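Local structure of SAG family member (Sag19) (Eimeria tenella, 6ZZB) at residues 44-49 with 194-199; 51-56 with 134-139; 126-131 with 177-182. The protein is a surface antigen of the Eimeria SAG family with a CAP-like fold, whose molecular function is not established but which may act at the parasite's contact with its host. All coordinates share one frame; numbering follows the deposited sequence.

Contact 1: residues 44-49 with 194-199; sequences PQADEK and AATKDC
Lys197 and Asp198 each carry CG in the crowded position between backbone N and carbonyl carbon (chi1 64° in both), which sets both CG atoms on the side of segment 44-49. Beyond CG the Lys197 chain is extended and runs beside the Gln45 side chain in the same direction, with Lys197 CE against Gln45 CB at 3.8 Å. Lys197 NZ forms a salt bridge with Asp47 OD1 at 2.9 Å, approaching the syn side of the carboxylate from somewhat out of its plane. Asp198 works on the backbone instead: OD1 accepts the N-H of Gln45 at 2.9 Å in a nearly straight bond (164°), again on the syn side. Asp198 OD1 also lies 3.3 Å from Pro44 CA. Just before strand 46-48 begins, this carboxylate takes the N-H of Gln45, where continued pairing would have called for a backbone acceptor. Alongside these side-chain bonds the backbones pair antiparallel. Asp47 and Ala195 exchange both backbone hydrogen bonds, from Asp47 N to Ala195 O and from Ala195 N to Asp47 O, and Lys197 N adds a third to Gln45 O. Pro44 CB rests on Cys199 SG at 4.0 Å, the sulfur itself being joined to Cys112. Strand 46-48 forms an outer strand of the mixed sheet beside 190-196, which pairs in turn with 203-211, while helix 97-105 packs on Ala46, Ala194 and Thr196.

Contact 2: residues 51-56 with 134-139; sequences EDCLAI and TEFNCN
Asp52 O, facing Asn139 across the contact, is gripped by two waters, each donating a hydrogen bond to it. The first, 2.8 Å from Asp52 O, also accepts the N-H of Ile56 at 2.9 Å. Helix 50-61 is kinked here, and the water stands in for the direct bond that Ile56 N would make to the preceding turn. In the Asn139 conformer described, one of two, the same water donates to OD1 as well; the second water donates to Asp52 O and accepts from Asn139 N, the latter bond longer at 3.2 Å. The covalent tie lies beside this hydrated seam, where Cys53 SG and Cys138 SG form a disulfide with a positive chi3 of 106°. Cys138 SG is anti to its backbone N (chi1 -160°), reaching across to a sulfur that lies beside the backbone N of Cys53. The bond fastens helix 50-61 to the first turn of helix 138-155, an arrangement of helices consistent with the alpha-beta-alpha sandwich of CAP proteins. Asn137 caps that first turn, its OD1 accepting from Ala140 N. Phe136, just before the cap, turns its ring edge to both neighbours: Cys53 SG sits near the ring plane, 4.2 Å from Phe136 CZ, and Asp52 OD2 meets Phe136 CE2 tip to tip at 3.2 Å, where the oxygen probably benefits from the slightly positive aromatic hydrogen. Carboxylate and ring planes are 42° apart. Phe136 also packs on Leu206 of strand 203-211 and on Leu141.

Contact 3: residues 126-131 with 177-182; sequences LVIPFP and ASNVAF
The side-chain amide of Asn179, its CG anti to the carbonyl carbon (chi1 -72°), reaches from helix 175-183 to the backbone of Val127 and engages both of its polar groups. Asn179 OD1 accepts the N-H of Val127 at 2.9 Å, while ND2 donates to Val127 O, also at 2.9 Å; both bonds are nearly straight at hydrogen. The two halves differ in orientation. Val127 O lies close to the plane of the Asn179 amide, but ND2 stands above the carbonyl plane of Val127, 53° out of it, and Val127 N likewise lies above the plane of the Asn179 carbonyl. Two bonds fix the rotation of this buried amide, and ND2 has a further partner in Thr145 OG1. Leu126 crosses the Asn179 side chain at about a right angle, its CG covering one face of the amide 3.7 Å from Asn179 CG, while Ile128 passes obliquely with CG1 approaching Asn179 ND2 from the same side at 3.7 Å. Leu126, Ile128 and Phe130 hydrogen-bond to strand 203-211, whereas the amide takes both polar groups of Val127, the residue between the first two, tying helix to sheet in a probable CAP alpha-beta-alpha sandwich.

The three contacts lie about 13 to 16 Å apart, centre to centre. Contacts 1 and 3 both reach the mixed sheet, through strands 190-196 and 126-131, which both pair with strand 203-211 lying between them. Along the chain, contacts 2 and 3 are nested inside the loop closed by contact 1 and cross one another, their segments alternating. Strand 46-48 leads into helix 50-61, and strand 126-131 into helix 138-155, which is followed by helix 175-183. Phe130 and Phe136 join all three: their rings meet, and both pack on Ala195. The N-terminal region is therefore tied to the later sheet and helices at several points of one compact domain.

Contact 1: residues 44-49 with 194-199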
loop_
_atom_site.group_PDB
_atom_site.type_symbol
_atom_site.label_atom_id
_atom_site.label_comp_id
_atom_site.label_asym_id
_atom_site.label_seq_id
_atom_site.Cartn_x
_atom_site.Cartn_y
_atom_site.Cartn_z
ATOM N N PRO A 44 -13.421 -13.483 -4.144
ATOM C CA PRO A 44 -13.681 -12.743 -2.925
ATOM C C PRO A 44 -14.218 -11.360 -3.304
ATOM O O PRO A 44 -14.029 -10.908 -4.418
ATOM C CB PRO A 44 -12.317 -12.634 -2.267
ATOM C CG PRO A 44 -11.355 -12.656 -3.420
ATOM C CD PRO A 44 -11.983 -13.617 -4.409
ATOM N N GLN A 45 -14.899 -10.770 -2.349
ATOM C CA GLN A 45 -15.435 -9.403 -2.469
ATOM C C GLN A 45 -14.621 -8.469 -1.590
ATOM O O GLN A 45 -14.076 -8.904 -0.576
ATOM C CB GLN A 45 -16.900 -9.386 -2.057
ATOM C CG GLN A 45 -17.808 -10.098 -3.053
ATOM C CD GLN A 45 -19.247 -9.699 -2.839
ATOM O OE1 GLN A 45 -19.751 -9.717 -1.720
ATOM N NE2 GLN A 45 -19.897 -9.272 -3.908
ATOM N N ALA A 46 -14.543 -7.218 -1.990
ATOM C CA ALA A 46 -13.794 -6.200 -1.227
ATOM C C ALA A 46 -14.736 -5.065 -0.836
ATOM O O ALA A 46 -15.631 -4.750 -1.596
ATOM C CB ALA A 46 -12.626 -5.679 -2.027
ATOM N N ASP A 47 -14.451 -4.470 0.304
ATOM C CA ASP A 47 -15.121 -3.265 0.851
ATOM C C ASP A 47 -14.126 -2.118 0.783
ATOM O O ASP A 47 -12.924 -2.323 1.003
ATOM C CB ASP A 47 -15.579 -3.449 2.303
ATOM C CG ASP A 47 -16.949 -4.087 2.423
ATOM O OD1 ASP A 47 -17.478 -4.528 1.376
ATOM O OD2 ASP A 47 -17.466 -4.127 3.555
ATOM N N GLU A 48 -14.642 -0.934 0.555
ATOM C CA GLU A 48 -13.861 0.314 0.647
ATOM C C GLU A 48 -13.501 0.544 2.116
ATOM O O GLU A 48 -14.304 0.278 3.008
ATOM C CB GLU A 48 -14.757 1.398 0.048
ATOM C CG GLU A 48 -14.178 2.775 0.024
ATOM C CD GLU A 48 -14.671 3.689 1.129
ATOM O OE1 GLU A 48 -15.025 3.176 2.206
ATOM O OE2 GLU A 48 -14.737 4.909 0.877
ATOM N N LYS A 49 -12.264 0.961 2.363
ATOM C CA LYS A 49 -11.714 1.119 3.714
ATOM C C LYS A 49 -11.057 2.483 3.906
ATOM O O LYS A 49 -10.394 2.685 4.931
ATOM C CB LYS A 49 -10.692 0.022 4.008
ATOM C CG LYS A 49 -11.213 -1.395 4.024
ATOM C CD LYS A 49 -12.292 -1.622 5.039
ATOM C CE LYS A 49 -12.532 -3.105 5.313
ATOM N NZ LYS A 49 -13.679 -3.308 6.230
ATOM N N ALA A 194 -8.924 -0.380 0.188
ATOM C CA ALA A 194 -9.968 -1.401 0.148
ATOM C C ALA A 194 -9.391 -2.709 0.638
ATOM O O ALA A 194 -8.159 -2.922 0.539
ATOM C CB ALA A 194 -10.526 -1.551 -1.244
ATOM N N ALA A 195 -10.221 -3.587 1.149
ATOM C CA ALA A 195 -9.744 -4.900 1.612
ATOM C C ALA A 195 -10.748 -5.959 1.221
ATOM O O ALA A 195 -11.972 -5.714 1.298
ATOM C CB ALA A 195 -9.547 -4.919 3.093
ATOM N N THR A 196 -10.255 -7.119 0.841
ATOM C CA THR A 196 -11.174 -8.268 0.737
ATOM C C THR A 196 -11.726 -8.611 2.115
ATOM O O THR A 196 -11.062 -8.413 3.131
ATOM C CB THR A 196 -10.501 -9.457 0.062
ATOM O OG1 THR A 196 -9.419 -9.934 0.847
ATOM C CG2 THR A 196 -10.029 -9.121 -1.336
ATOM N N LYS A 197 -12.966 -9.110 2.123
ATOM C CA LYS A 197 -13.694 -9.259 3.401
ATOM C C LYS A 197 -14.127 -10.699 3.656
ATOM O O LYS A 197 -14.499 -10.974 4.798
ATOM C CB LYS A 197 -14.918 -8.339 3.426
ATOM C CG LYS A 197 -15.997 -8.643 2.401
ATOM C CD LYS A 197 -17.201 -7.714 2.468
ATOM C CE LYS A 197 -18.047 -7.831 1.223
ATOM N NZ LYS A 197 -19.160 -6.857 1.222
ATOM N N ASP A 198 -14.060 -11.594 2.678
ATOM C CA ASP A 198 -14.815 -12.868 2.789
ATOM C C ASP A 198 -13.975 -14.063 2.329
ATOM O O ASP A 198 -14.559 -15.156 2.174
ATOM C CB ASP A 198 -16.140 -12.758 2.050
ATOM C CG ASP A 198 -16.016 -12.550 0.562
ATOM O OD1 ASP A 198 -14.862 -12.317 0.096
ATOM O OD2 ASP A 198 -17.050 -12.612 -0.133
ATOM N N CYS A 199 -12.661 -13.944 2.163
ATOM C CA CYS A 199 -11.819 -15.143 1.912
ATOM C C CYS A 199 -12.158 -16.234 2.938
ATOM O O CYS A 199 -12.223 -15.962 4.153
ATOM C CB CYS A 199 -10.342 -14.808 2.011
ATOM S SG CYS A 199 -9.780 -13.758 0.639
#

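Contact 2: residues 51-56 with 134-139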
loop_
_atom_site.group_PDB
_atom_site.type_symbol
_atom_site.label_atom_id
_atom_site.label_comp_id
_atom_site.label_asym_id
_atom_site.label_seq_id
_atom_site.Cartn_x
_atom_site.Cartn_y
_atom_site.Cartn_z
ATOM N N GLU A 51 -12.098 5.511 4.751
ATOM C CA GLU A 51 -12.447 6.211 6.011
ATOM C C GLU A 51 -11.928 5.445 7.232
ATOM O O GLU A 51 -11.769 6.065 8.292
ATOM C CB GLU A 51 -13.961 6.390 6.119
ATOM C CG GLU A 51 -14.543 7.359 5.121
ATOM C CD GLU A 51 -14.820 6.830 3.736
ATOM O OE1 GLU A 51 -14.709 5.603 3.529
ATOM O OE2 GLU A 51 -15.130 7.648 2.866
ATOM N N ASP A 52 -11.775 4.135 7.155
ATOM C CA ASP A 52 -11.262 3.341 8.284
ATOM C C ASP A 52 -9.758 3.541 8.440
ATOM O O ASP A 52 -9.248 3.237 9.547
ATOM C CB ASP A 52 -11.579 1.864 8.096
ATOM C CG ASP A 52 -11.557 1.120 9.412
ATOM O OD1 ASP A 52 -12.219 1.600 10.364
ATOM O OD2 ASP A 52 -10.803 0.126 9.526
ATOM N N CYS A 53 -9.060 3.938 7.394
ATOM C CA CYS A 53 -7.574 3.960 7.362
ATOM C C CYS A 53 -7.015 5.382 7.385
ATOM O O CYS A 53 -5.817 5.537 7.689
ATOM C CB CYS A 53 -7.081 3.251 6.109
ATOM S SG CYS A 53 -7.496 1.490 6.020
ATOM N N LEU A 54 -7.771 6.425 7.008
ATOM C CA LEU A 54 -7.162 7.750 6.732
ATOM C C LEU A 54 -6.644 8.365 8.042
ATOM O O LEU A 54 -5.608 9.013 7.969
ATOM C CB LEU A 54 -8.195 8.633 6.026
ATOM C CG LEU A 54 -7.685 9.862 5.292
ATOM C CD1 LEU A 54 -6.533 9.551 4.365
ATOM C CD2 LEU A 54 -8.844 10.485 4.507
ATOM N N ALA A 55 -7.296 8.123 9.168
ATOM C CA ALA A 55 -6.849 8.685 10.468
ATOM C C ALA A 55 -5.443 8.181 10.790
ATOM O O ALA A 55 -4.588 9.019 11.134
ATOM C CB ALA A 55 -7.810 8.346 11.577
ATOM N N ILE A 56 -5.220 6.870 10.729
ATOM C CA ILE A 56 -3.875 6.326 11.089
ATOM C C ILE A 56 -2.859 6.793 10.044
ATOM O O ILE A 56 -1.737 7.177 10.428
ATOM C CB ILE A 56 -3.880 4.802 11.291
ATOM C CG1 ILE A 56 -2.508 4.307 11.774
ATOM C CG2 ILE A 56 -4.289 4.024 10.054
ATOM C CD1 ILE A 56 -2.008 4.994 13.008
ATOM N N THR A 134 -9.230 -13.546 10.717
ATOM C CA THR A 134 -8.980 -12.417 11.651
ATOM C C THR A 134 -9.919 -11.249 11.343
ATOM O O THR A 134 -10.333 -11.098 10.176
ATOM C CB THR A 134 -7.510 -11.998 11.626
ATOM O OG1 THR A 134 -7.282 -11.438 10.333
ATOM C CG2 THR A 134 -6.556 -13.137 11.908
ATOM N N GLU A 135 -10.214 -10.424 12.345
ATOM C CA GLU A 135 -11.003 -9.179 12.190
ATOM C C GLU A 135 -10.110 -8.103 11.548
ATOM O O GLU A 135 -8.950 -7.965 11.996
ATOM C CB GLU A 135 -11.544 -8.706 13.537
ATOM C CG GLU A 135 -12.577 -7.610 13.412
ATOM C CD GLU A 135 -13.046 -7.053 14.740
ATOM O OE1 GLU A 135 -12.821 -7.722 15.772
ATOM O OE2 GLU A 135 -13.624 -5.949 14.738
ATOM N N PHE A 136 -10.635 -7.375 10.558
ATOM C CA PHE A 136 -9.926 -6.249 9.886
ATOM C C PHE A 136 -9.793 -5.091 10.869
ATOM O O PHE A 136 -10.824 -4.636 11.401
ATOM C CB PHE A 136 -10.681 -5.754 8.645
ATOM C CG PHE A 136 -10.035 -4.576 7.967
ATOM C CD1 PHE A 136 -8.947 -4.765 7.133
ATOM C CD2 PHE A 136 -10.464 -3.277 8.166
ATOM C CE1 PHE A 136 -8.308 -3.709 6.527
ATOM C CE2 PHE A 136 -9.846 -2.215 7.549
ATOM C CZ PHE A 136 -8.769 -2.427 6.712
ATOM N N ASN A 137 -8.567 -4.592 11.103
ATOM C CA ASN A 137 -8.298 -3.423 11.965
ATOM C C ASN A 137 -7.267 -2.560 11.231
ATOM O O ASN A 137 -6.088 -2.931 11.262
ATOM C CB ASN A 137 -7.831 -3.901 13.339
ATOM C CG ASN A 137 -7.479 -2.793 14.304
ATOM O OD1 ASN A 137 -7.350 -1.626 13.937
ATOM N ND2 ASN A 137 -7.377 -3.164 15.575
ATOM N N CYS A 138 -7.707 -1.540 10.527
ATOM C CA CYS A 138 -6.783 -0.770 9.648
ATOM C C CYS A 138 -5.700 -0.132 10.521
ATOM O O CYS A 138 -4.518 -0.136 10.133
ATOM C CB CYS A 138 -7.428 0.320 8.805
ATOM S SG CYS A 138 -6.301 0.702 7.441
ATOM N N ASN A 139 -6.057 0.422 11.677
ATOM C CA ASN A 139 -5.087 1.038 12.615
ATOM C C ASN A 139 -3.992 0.051 12.974
ATOM O O ASN A 139 -2.786 0.409 12.835
ATOM C CB ASN A 139 -5.758 1.484 13.906
ATOM C CG ASN A 139 -6.557 2.729 13.652
ATOM O OD1 ASN A 139 -6.591 3.206 12.525
ATOM N ND2 ASN A 139 -7.197 3.247 14.680
HETATM O O HOH W 1 -7.544 5.115 10.806
HETATM O O HOH W 2 -9.070 1.497 11.881
#

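Contact 3: residues 126-131 with 177-182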
loop_
_atom_site.group_PDB
_atom_site.type_symbol
_atom_site.label_atom_id
_atom_site.label_comp_id
_atom_site.label_asym_id
_atom_site.label_seq_id
_atom_site.Cartn_x
_atom_site.Cartn_y
_atom_site.Cartn_z
ATOM N N LEU A 126 0.243 0.565 -1.008
ATOM C CA LEU A 126 0.389 -0.210 0.240
ATOM C C LEU A 126 -0.336 -1.536 0.086
ATOM O O LEU A 126 -1.479 -1.572 -0.389
ATOM C CB LEU A 126 -0.127 0.613 1.418
ATOM C CG LEU A 126 -0.228 -0.096 2.764
ATOM C CD1 LEU A 126 -0.012 0.908 3.888
ATOM C CD2 LEU A 126 -1.567 -0.828 2.889
ATOM N N VAL A 127 0.336 -2.610 0.483
ATOM C CA VAL A 127 -0.220 -3.974 0.409
ATOM C C VAL A 127 -0.034 -4.636 1.756
ATOM O O VAL A 127 1.118 -4.789 2.184
ATOM C CB VAL A 127 0.451 -4.786 -0.702
ATOM C CG1 VAL A 127 -0.109 -6.186 -0.798
ATOM C CG2 VAL A 127 0.357 -4.072 -2.021
ATOM N N ILE A 128 -1.106 -5.102 2.382
ATOM C CA ILE A 128 -1.002 -5.862 3.650
ATOM C C ILE A 128 -1.918 -7.071 3.586
ATOM O O ILE A 128 -3.139 -6.933 3.666
ATOM C CB ILE A 128 -1.328 -5.003 4.875
ATOM C CG1 ILE A 128 -0.458 -3.759 4.962
ATOM C CG2 ILE A 128 -1.227 -5.854 6.125
ATOM C CD1 ILE A 128 -0.830 -2.805 6.074
ATOM N N PRO A 129 -1.359 -8.282 3.463
ATOM C CA PRO A 129 -2.164 -9.488 3.642
ATOM C C PRO A 129 -2.479 -9.692 5.123
ATOM O O PRO A 129 -1.706 -9.265 5.973
ATOM C CB PRO A 129 -1.261 -10.605 3.125
ATOM C CG PRO A 129 -0.127 -9.914 2.401
ATOM C CD PRO A 129 0.033 -8.581 3.105
ATOM N N PHE A 130 -3.640 -10.272 5.408
ATOM C CA PHE A 130 -4.021 -10.612 6.803
ATOM C C PHE A 130 -4.831 -11.892 6.751
ATOM O O PHE A 130 -5.460 -12.209 5.757
ATOM C CB PHE A 130 -4.711 -9.437 7.493
ATOM C CG PHE A 130 -5.970 -8.933 6.834
ATOM C CD1 PHE A 130 -5.904 -8.061 5.753
ATOM C CD2 PHE A 130 -7.227 -9.274 7.323
ATOM C CE1 PHE A 130 -7.061 -7.565 5.161
ATOM C CE2 PHE A 130 -8.380 -8.779 6.742
ATOM C CZ PHE A 130 -8.306 -7.940 5.647
ATOM N N PRO A 131 -4.746 -12.753 7.795
ATOM C CA PRO A 131 -5.386 -14.057 7.722
ATOM C C PRO A 131 -6.903 -13.944 7.571
ATOM O O PRO A 131 -7.528 -13.042 8.113
ATOM C CB PRO A 131 -5.049 -14.733 9.063
ATOM C CG PRO A 131 -3.868 -13.940 9.603
ATOM C CD PRO A 131 -4.048 -12.533 9.077
ATOM N N ALA A 177 8.731 -2.110 4.051
ATOM C CA ALA A 177 9.523 -0.938 3.667
ATOM C C ALA A 177 8.873 -0.198 2.488
ATOM O O ALA A 177 8.828 1.029 2.513
ATOM C CB ALA A 177 10.936 -1.349 3.325
ATOM N N SER A 178 8.411 -0.947 1.500
ATOM C CA SER A 178 7.666 -0.359 0.362
ATOM C C SER A 178 6.441 0.384 0.896
ATOM O O SER A 178 6.174 1.513 0.534
ATOM C CB SER A 178 7.320 -1.422 -0.611
ATOM O OG SER A 178 6.549 -0.894 -1.694
ATOM N N ASN A 179 5.705 -0.246 1.796
ATOM C CA ASN A 179 4.485 0.367 2.368
ATOM C C ASN A 179 4.832 1.692 3.033
ATOM O O ASN A 179 4.087 2.669 2.845
ATOM C CB ASN A 179 3.802 -0.570 3.347
ATOM C CG ASN A 179 3.116 -1.753 2.706
ATOM O OD1 ASN A 179 2.917 -1.786 1.490
ATOM N ND2 ASN A 179 2.737 -2.753 3.510
ATOM N N VAL A 180 5.929 1.765 3.782
ATOM C CA VAL A 180 6.308 3.024 4.453
ATOM C C VAL A 180 6.673 4.082 3.412
ATOM O O VAL A 180 6.345 5.257 3.638
ATOM C CB VAL A 180 7.482 2.772 5.416
ATOM C CG1 VAL A 180 8.141 4.057 5.866
ATOM C CG2 VAL A 180 6.992 1.947 6.564
ATOM N N ALA A 181 7.329 3.711 2.332
ATOM C CA ALA A 181 7.656 4.684 1.266
ATOM C C ALA A 181 6.376 5.321 0.737
ATOM O O ALA A 181 6.345 6.533 0.601
ATOM C CB ALA A 181 8.472 4.012 0.203
ATOM N N PHE A 182 5.327 4.534 0.531
ATOM C CA PHE A 182 4.059 5.118 0.024
ATOM C C PHE A 182 3.413 5.952 1.116
ATOM O O PHE A 182 2.938 7.063 0.847
ATOM C CB PHE A 182 3.094 4.029 -0.437
ATOM C CG PHE A 182 3.420 3.472 -1.777
ATOM C CD1 PHE A 182 2.918 4.073 -2.922
ATOM C CD2 PHE A 182 4.248 2.373 -1.912
ATOM C CE1 PHE A 182 3.213 3.559 -4.167
ATOM C CE2 PHE A 182 4.563 1.875 -3.166
ATOM C CZ PHE A 182 4.073 2.496 -4.300
#